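Local coordinates for uncharacterized protein (Bacteroides ovatus, PDB 4ID2) that is of unknown function but belongs to the DUF4738 family and adopts a beta-barrel-like fold, at residues A[37-41]-A[42-46]; A[52-55]-A[56-59]; A[77-81]-A[82-86]. All coordinates share one frame; numbering follows the deposited sequence.

Interaction 1: residues A[37-41]-A[42-46]; sequences DFKFK and GKDYH
Tyr45 reaches across to two phenylalanines of the neighbouring strand; its inner atoms meet Phe38 and its outer atoms Phe40. CB sits over one face of the Phe38 ring, 3.8 Å from Tyr45 CB to the Phe38 centroid, a CH-pi contact. From CG outward the tyrosine ring slides off Phe38: the two planes are only 6° apart, but the centroids are 5.5 Å apart and the rings barely overlap. CD1 nears Phe40 CB, CE1 touches both Phe40 O and Phe40 CB, 3.6 Å from Tyr45 CE1 to Phe40 CB, and CZ approaches Phe40 CD2. The hydroxyl comes to the edge of the Phe40 ring, where Arg79 takes it up in a hydrogen bond. With CG between its backbone N and carbonyl carbon (chi1 61°), Phe38 lays its ring under Tyr45 CB.

All this belongs to a beta hairpin with a two-residue loop, strands 33-40 and 43-53 joined by a type I' turn from Phe40 to Lys43. Four backbone bonds tie it, among them Tyr45 N to Phe38 O at 2.8 Å. The aromatic face packs on Ile121 and Leu77.

The other face is polar. Asp37 OD1 stands 3.1 Å above the plane of the His46 ring, over its centre, while a water donates to Asp37 OD2 and accepts a weak bond from His46 NE2. Asp44 OD1 lies against the extended Lys39 chain, 3.2 Å from Lys39 CE, with NZ beyond salt-bridge range.

Interaction 2: residues A[52-55]-A[56-59]; sequences TPDD and NLPH. With SO4 (sulfate ion), chain C.
Following strand 43-53, the chain folds back in a type I turn from Asp54 to Leu57, with Asp55 and Asn56 at its corners. The closing bond, Leu57 N to Asp54 O, is weak at 3.4 Å. A second bond comes from the side chain of the first turn residue: Asn56 N donates to Asp54 OD1 at 3.2 Å, meeting the oxygen 44° out of the carboxylate plane. Asp54 can do this because its CG is anti to the backbone N (chi1 -164°), which folds the carboxylate in over the turn. Leu57 crosses that side chain at about a right angle, its CD1 3.7 Å from Asp54 CB.

From the corner of the turn, Asn56 extends its amide to a sulfate ion, probably from the crystallisation liquor. ND2 donates to sulfate O1 at 2.8 Å and, weakly, to sulfate O4. Asp54 OD2 also lies 3.0 Å from sulfate O2. Asp55 sends its carboxylate elsewhere, to a salt bridge with Arg28.

With the Asp54 carboxylate accepting the N-H two residues on, at the first position of the turn, this is an Asx turn superposed on a type I beta turn, in the surface loop between strands 43-53 and 60-61.

Interaction 3: residues A[77-81]-A[82-86]; sequences LTRGN and ETVLN
Leu77 CD2 runs alongside Val84 CG1, 4.0 Å away, in the close-packed part, away from the turn, of the hairpin formed by strands 67-79 and 82-89. A classic beta bulge puts both Val84 and Leu85 opposite Leu77. Leu77 O therefore accepts two N-H groups from the same face of its plane, Val84 N at 2.9 Å and Leu85 N at 3.2 Å, while Leu77 N donates to Leu85 O at 2.7 Å. Leu77 is buried, its side chain resting on Tyr45, Ile121 and Ile142.

Toward the type II' turn from Arg79 to Glu82, with Gly80 and Asn81 at its corners, the packing gives way to charged groups near solvent. Arg79 and Glu82 run alongside each other on one face. The arginine chain starts extended and bends at chi3 (54°), turning the guanidinium so that NH2 meets Glu82 OE1 at 3.0 Å, on its syn side but 34° out of the carboxylate plane, a salt bridge with the two flat groups 81° apart. A water joins Arg79 NE to the same oxygen by weak bonds. NH1 is 3.3 Å from Val84 CG2 and also donates to Ala144 O. On the other face Thr78 CG2 touches Thr83 OG1, whose hydrogen bond goes to His76.

With NH1 and NH2 serving different acceptors, the guanidinium is fixed against rotation, and the carboxylate probably offsets its charge beside apolar Val84.

How the interactions relate
Interactions 1 and 3 are neighbouring hairpin ends in one sheet, their centres 11 Å apart, because strand 43-53 pairs with strand 67-79. Thr78 N reaches His46 O at 2.9 Å across that seam, and Arg79 NH1 lies 3.1 Å from Tyr45 OH, a probable hydrogen bond that ties the charged end of 77-86 to the aromatic face of 37-46. Interaction 2 stands at the far end of strand 43-53, across the chain's centre from interaction 1; the nearest atoms of the two are about 17 Å apart, and those of interactions 2 and 3 about 12 Å. The sulfate therefore belongs to interaction 2 alone, and no active site is known.

Interaction 1: residues A[37-41]-A[42-46]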
# COMPACT_ATOMS: atom_id res chain seq x y z
N ASP A 37 -15.48 24.20 4.84
CA ASP A 37 -14.93 25.55 4.81
C ASP A 37 -13.47 25.49 5.22
O ASP A 37 -13.13 24.88 6.23
CB ASP A 37 -15.71 26.49 5.74
CG ASP A 37 -17.14 26.77 5.31
OD1 ASP A 37 -17.49 26.46 4.15
OD2 ASP A 37 -17.92 27.30 6.14
N PHE A 38 -12.59 26.10 4.41
CA PHE A 38 -11.16 26.13 4.68
C PHE A 38 -10.52 27.34 4.01
O PHE A 38 -11.14 27.99 3.17
CB PHE A 38 -10.50 24.83 4.18
CG PHE A 38 -10.64 24.62 2.69
CD1 PHE A 38 -9.70 25.12 1.81
CD2 PHE A 38 -11.73 23.94 2.17
CE1 PHE A 38 -9.84 24.94 0.44
CE2 PHE A 38 -11.88 23.77 0.80
CZ PHE A 38 -10.93 24.27 -0.06
N LYS A 39 -9.27 27.62 4.38
CA LYS A 39 -8.48 28.71 3.81
C LYS A 39 -7.39 28.15 2.92
O LYS A 39 -6.83 27.10 3.23
CB LYS A 39 -7.86 29.58 4.92
CG LYS A 39 -8.81 30.60 5.50
CD LYS A 39 -8.16 31.38 6.63
CE LYS A 39 -9.12 32.31 7.32
NZ LYS A 39 -8.56 32.86 8.59
N PHE A 40 -7.08 28.84 1.82
CA PHE A 40 -5.99 28.45 0.93
C PHE A 40 -5.35 29.73 0.38
O PHE A 40 -6.06 30.59 -0.15
CB PHE A 40 -6.48 27.53 -0.20
CG PHE A 40 -5.41 27.19 -1.21
CD1 PHE A 40 -4.19 26.66 -0.80
CD2 PHE A 40 -5.62 27.38 -2.56
CE1 PHE A 40 -3.21 26.32 -1.72
CE2 PHE A 40 -4.64 27.04 -3.49
CZ PHE A 40 -3.44 26.52 -3.06
N LYS A 41 -4.03 29.89 0.60
CA LYS A 41 -3.28 31.09 0.23
C LYS A 41 -3.96 32.34 0.85
O LYS A 41 -4.03 33.40 0.22
CB LYS A 41 -3.13 31.21 -1.30
CG LYS A 41 -2.37 30.03 -1.91
CD LYS A 41 -1.96 30.29 -3.35
CE LYS A 41 -0.96 29.28 -3.86
NZ LYS A 41 -0.52 29.59 -5.25
N GLY A 42 -4.46 32.18 2.07
CA GLY A 42 -5.11 33.25 2.82
C GLY A 42 -6.52 33.66 2.41
O GLY A 42 -7.05 34.62 2.97
N LYS A 43 -7.15 32.94 1.45
CA LYS A 43 -8.51 33.25 1.00
C LYS A 43 -9.46 32.14 1.47
O LYS A 43 -9.07 30.98 1.47
CB LYS A 43 -8.56 33.40 -0.53
CG LYS A 43 -7.87 34.66 -1.05
CD LYS A 43 -8.69 35.93 -0.82
CE LYS A 43 -8.07 37.14 -1.48
NZ LYS A 43 -8.83 38.38 -1.19
N ASP A 44 -10.69 32.51 1.87
CA ASP A 44 -11.71 31.57 2.35
C ASP A 44 -12.42 30.84 1.21
O ASP A 44 -12.92 31.49 0.29
CB ASP A 44 -12.77 32.32 3.18
CG ASP A 44 -12.24 32.98 4.44
OD1 ASP A 44 -11.46 32.33 5.17
OD2 ASP A 44 -12.66 34.12 4.73
N TYR A 45 -12.49 29.50 1.28
CA TYR A 45 -13.17 28.65 0.29
C TYR A 45 -14.32 27.90 0.92
O TYR A 45 -14.24 27.55 2.09
CB TYR A 45 -12.21 27.61 -0.31
CG TYR A 45 -11.18 28.18 -1.25
CD1 TYR A 45 -10.12 28.94 -0.77
CD2 TYR A 45 -11.23 27.92 -2.61
CE1 TYR A 45 -9.18 29.49 -1.63
CE2 TYR A 45 -10.27 28.44 -3.48
CZ TYR A 45 -9.22 29.18 -2.97
OH TYR A 45 -8.28 29.73 -3.82
N HIS A 46 -15.37 27.62 0.14
CA HIS A 46 -16.52 26.80 0.54
C HIS A 46 -16.58 25.64 -0.45
O HIS A 46 -16.55 25.89 -1.65
CB HIS A 46 -17.83 27.60 0.52
CG HIS A 46 -18.04 28.48 1.72
ND1 HIS A 46 -17.05 29.31 2.19
CD2 HIS A 46 -19.16 28.68 2.45
CE1 HIS A 46 -17.57 29.96 3.22
NE2 HIS A 46 -18.84 29.59 3.43
O HOH W 1 -20.38 28.42 5.40

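Interaction 2: residues A[52-55]-A[56-59]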
# COMPACT_ATOMS: atom_id res chain seq x y z
N THR A 52 -24.88 11.16 -5.45
CA THR A 52 -26.21 10.64 -5.71
C THR A 52 -26.10 9.48 -6.67
O THR A 52 -25.16 9.45 -7.47
CB THR A 52 -27.16 11.73 -6.27
OG1 THR A 52 -26.62 12.22 -7.50
CG2 THR A 52 -27.40 12.87 -5.29
N PRO A 53 -27.04 8.52 -6.63
CA PRO A 53 -27.00 7.45 -7.63
C PRO A 53 -27.27 8.02 -9.02
O PRO A 53 -28.10 8.92 -9.16
CB PRO A 53 -28.11 6.48 -7.19
CG PRO A 53 -28.60 6.98 -5.88
CD PRO A 53 -28.23 8.41 -5.77
N ASP A 54 -26.55 7.52 -10.03
CA ASP A 54 -26.74 7.95 -11.41
C ASP A 54 -27.28 6.75 -12.19
O ASP A 54 -26.55 5.80 -12.49
CB ASP A 54 -25.45 8.51 -12.01
CG ASP A 54 -25.67 9.32 -13.29
OD1 ASP A 54 -26.77 9.24 -13.86
OD2 ASP A 54 -24.72 9.99 -13.74
N ASP A 55 -28.58 6.80 -12.50
CA ASP A 55 -29.27 5.74 -13.24
C ASP A 55 -28.85 5.69 -14.72
O ASP A 55 -29.06 4.67 -15.37
CB ASP A 55 -30.79 5.93 -13.14
CG ASP A 55 -31.33 5.86 -11.71
OD1 ASP A 55 -31.05 6.79 -10.93
OD2 ASP A 55 -32.07 4.90 -11.40
N ASN A 56 -28.24 6.78 -15.24
CA ASN A 56 -27.80 6.85 -16.64
C ASN A 56 -26.44 6.17 -16.85
O ASN A 56 -26.11 5.86 -17.99
CB ASN A 56 -27.72 8.31 -17.09
CG ASN A 56 -29.04 9.04 -16.97
OD1 ASN A 56 -30.12 8.43 -16.90
ND2 ASN A 56 -28.99 10.36 -16.90
N LEU A 57 -25.68 5.92 -15.78
CA LEU A 57 -24.38 5.24 -15.90
C LEU A 57 -24.54 3.73 -16.04
O LEU A 57 -25.54 3.18 -15.56
CB LEU A 57 -23.51 5.53 -14.65
CG LEU A 57 -23.00 6.95 -14.50
CD1 LEU A 57 -22.22 7.10 -13.20
CD2 LEU A 57 -22.13 7.35 -15.69
N PRO A 58 -23.54 3.01 -16.61
CA PRO A 58 -23.66 1.54 -16.68
C PRO A 58 -23.65 0.91 -15.29
O PRO A 58 -22.92 1.35 -14.40
CB PRO A 58 -22.42 1.10 -17.49
CG PRO A 58 -21.64 2.29 -17.77
CD PRO A 58 -22.28 3.51 -17.20
N HIS A 59 -24.49 -0.12 -15.09
CA HIS A 59 -24.57 -0.81 -13.81
C HIS A 59 -23.32 -1.67 -13.61
O HIS A 59 -22.66 -2.05 -14.58
CB HIS A 59 -25.82 -1.69 -13.73
CG HIS A 59 -27.10 -0.93 -13.87
ND1 HIS A 59 -28.24 -1.53 -14.38
CD2 HIS A 59 -27.37 0.37 -13.62
CE1 HIS A 59 -29.17 -0.59 -14.39
NE2 HIS A 59 -28.69 0.57 -13.94
S SO4 C . -26.40 12.30 -16.36
O1 SO4 C . -27.00 12.23 -17.69
O2 SO4 C . -25.25 11.41 -16.31
O3 SO4 C . -25.99 13.68 -16.11
O4 SO4 C . -27.38 11.89 -15.35

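Interaction 3: residues A[77-81]-A[82-86]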
# COMPACT_ATOMS: atom_id res chain seq x y z
N LEU A 77 -16.90 24.04 -5.73
CA LEU A 77 -15.90 24.80 -4.97
C LEU A 77 -16.06 26.28 -5.26
O LEU A 77 -16.03 26.67 -6.42
CB LEU A 77 -14.49 24.33 -5.37
CG LEU A 77 -13.32 25.00 -4.66
CD1 LEU A 77 -13.39 24.79 -3.16
CD2 LEU A 77 -11.99 24.50 -5.22
N THR A 78 -16.21 27.12 -4.21
CA THR A 78 -16.37 28.56 -4.38
C THR A 78 -15.40 29.33 -3.50
O THR A 78 -14.95 28.81 -2.49
CB THR A 78 -17.81 29.00 -4.09
OG1 THR A 78 -18.11 28.75 -2.73
CG2 THR A 78 -18.83 28.29 -4.96
N ARG A 79 -15.07 30.56 -3.90
CA ARG A 79 -14.21 31.48 -3.15
C ARG A 79 -14.94 32.82 -3.18
O ARG A 79 -14.84 33.54 -4.17
CB ARG A 79 -12.80 31.55 -3.77
CG ARG A 79 -11.85 32.48 -3.03
CD ARG A 79 -10.50 32.67 -3.72
NE ARG A 79 -10.64 33.10 -5.12
CZ ARG A 79 -10.36 32.38 -6.21
NH1 ARG A 79 -9.89 31.14 -6.10
NH2 ARG A 79 -10.53 32.90 -7.41
N GLY A 80 -15.74 33.08 -2.16
CA GLY A 80 -16.58 34.26 -2.10
C GLY A 80 -17.71 34.12 -3.11
O GLY A 80 -18.34 33.06 -3.19
N ASN A 81 -17.94 35.15 -3.93
CA ASN A 81 -18.97 35.10 -4.97
C ASN A 81 -18.54 34.26 -6.19
O ASN A 81 -19.40 33.87 -6.98
CB ASN A 81 -19.32 36.51 -5.45
CG ASN A 81 -19.93 37.40 -4.39
OD1 ASN A 81 -20.70 36.94 -3.53
ND2 ASN A 81 -19.65 38.69 -4.46
N GLU A 82 -17.22 33.99 -6.35
CA GLU A 82 -16.71 33.26 -7.51
C GLU A 82 -16.80 31.76 -7.35
O GLU A 82 -16.56 31.25 -6.26
CB GLU A 82 -15.24 33.62 -7.77
CG GLU A 82 -15.01 35.08 -8.10
CD GLU A 82 -13.55 35.47 -8.29
OE1 GLU A 82 -12.69 34.93 -7.55
OE2 GLU A 82 -13.28 36.32 -9.16
N THR A 83 -17.06 31.05 -8.45
CA THR A 83 -17.07 29.59 -8.47
C THR A 83 -15.76 29.15 -9.12
O THR A 83 -15.54 29.41 -10.30
CB THR A 83 -18.33 29.06 -9.17
OG1 THR A 83 -19.46 29.28 -8.33
CG2 THR A 83 -18.22 27.59 -9.56
N VAL A 84 -14.88 28.52 -8.34
CA VAL A 84 -13.57 28.06 -8.81
C VAL A 84 -13.76 26.81 -9.67
O VAL A 84 -13.14 26.69 -10.72
CB VAL A 84 -12.61 27.83 -7.62
CG1 VAL A 84 -11.29 27.19 -8.07
CG2 VAL A 84 -12.35 29.14 -6.88
N LEU A 85 -14.63 25.90 -9.22
CA LEU A 85 -14.92 24.66 -9.94
C LEU A 85 -16.32 24.15 -9.61
O LEU A 85 -16.71 24.14 -8.45
CB LEU A 85 -13.88 23.59 -9.55
CG LEU A 85 -14.00 22.26 -10.32
CD1 LEU A 85 -12.70 21.89 -10.99
CD2 LEU A 85 -14.45 21.13 -9.39
N ASN A 86 -17.05 23.71 -10.64
CA ASN A 86 -18.38 23.12 -10.50
C ASN A 86 -18.45 21.96 -11.49
O ASN A 86 -18.86 22.15 -12.63
CB ASN A 86 -19.48 24.16 -10.74
CG ASN A 86 -20.88 23.61 -10.54
OD1 ASN A 86 -21.17 22.96 -9.54
ND2 ASN A 86 -21.77 23.83 -11.49
O HOH W 2 -10.60 36.47 -5.43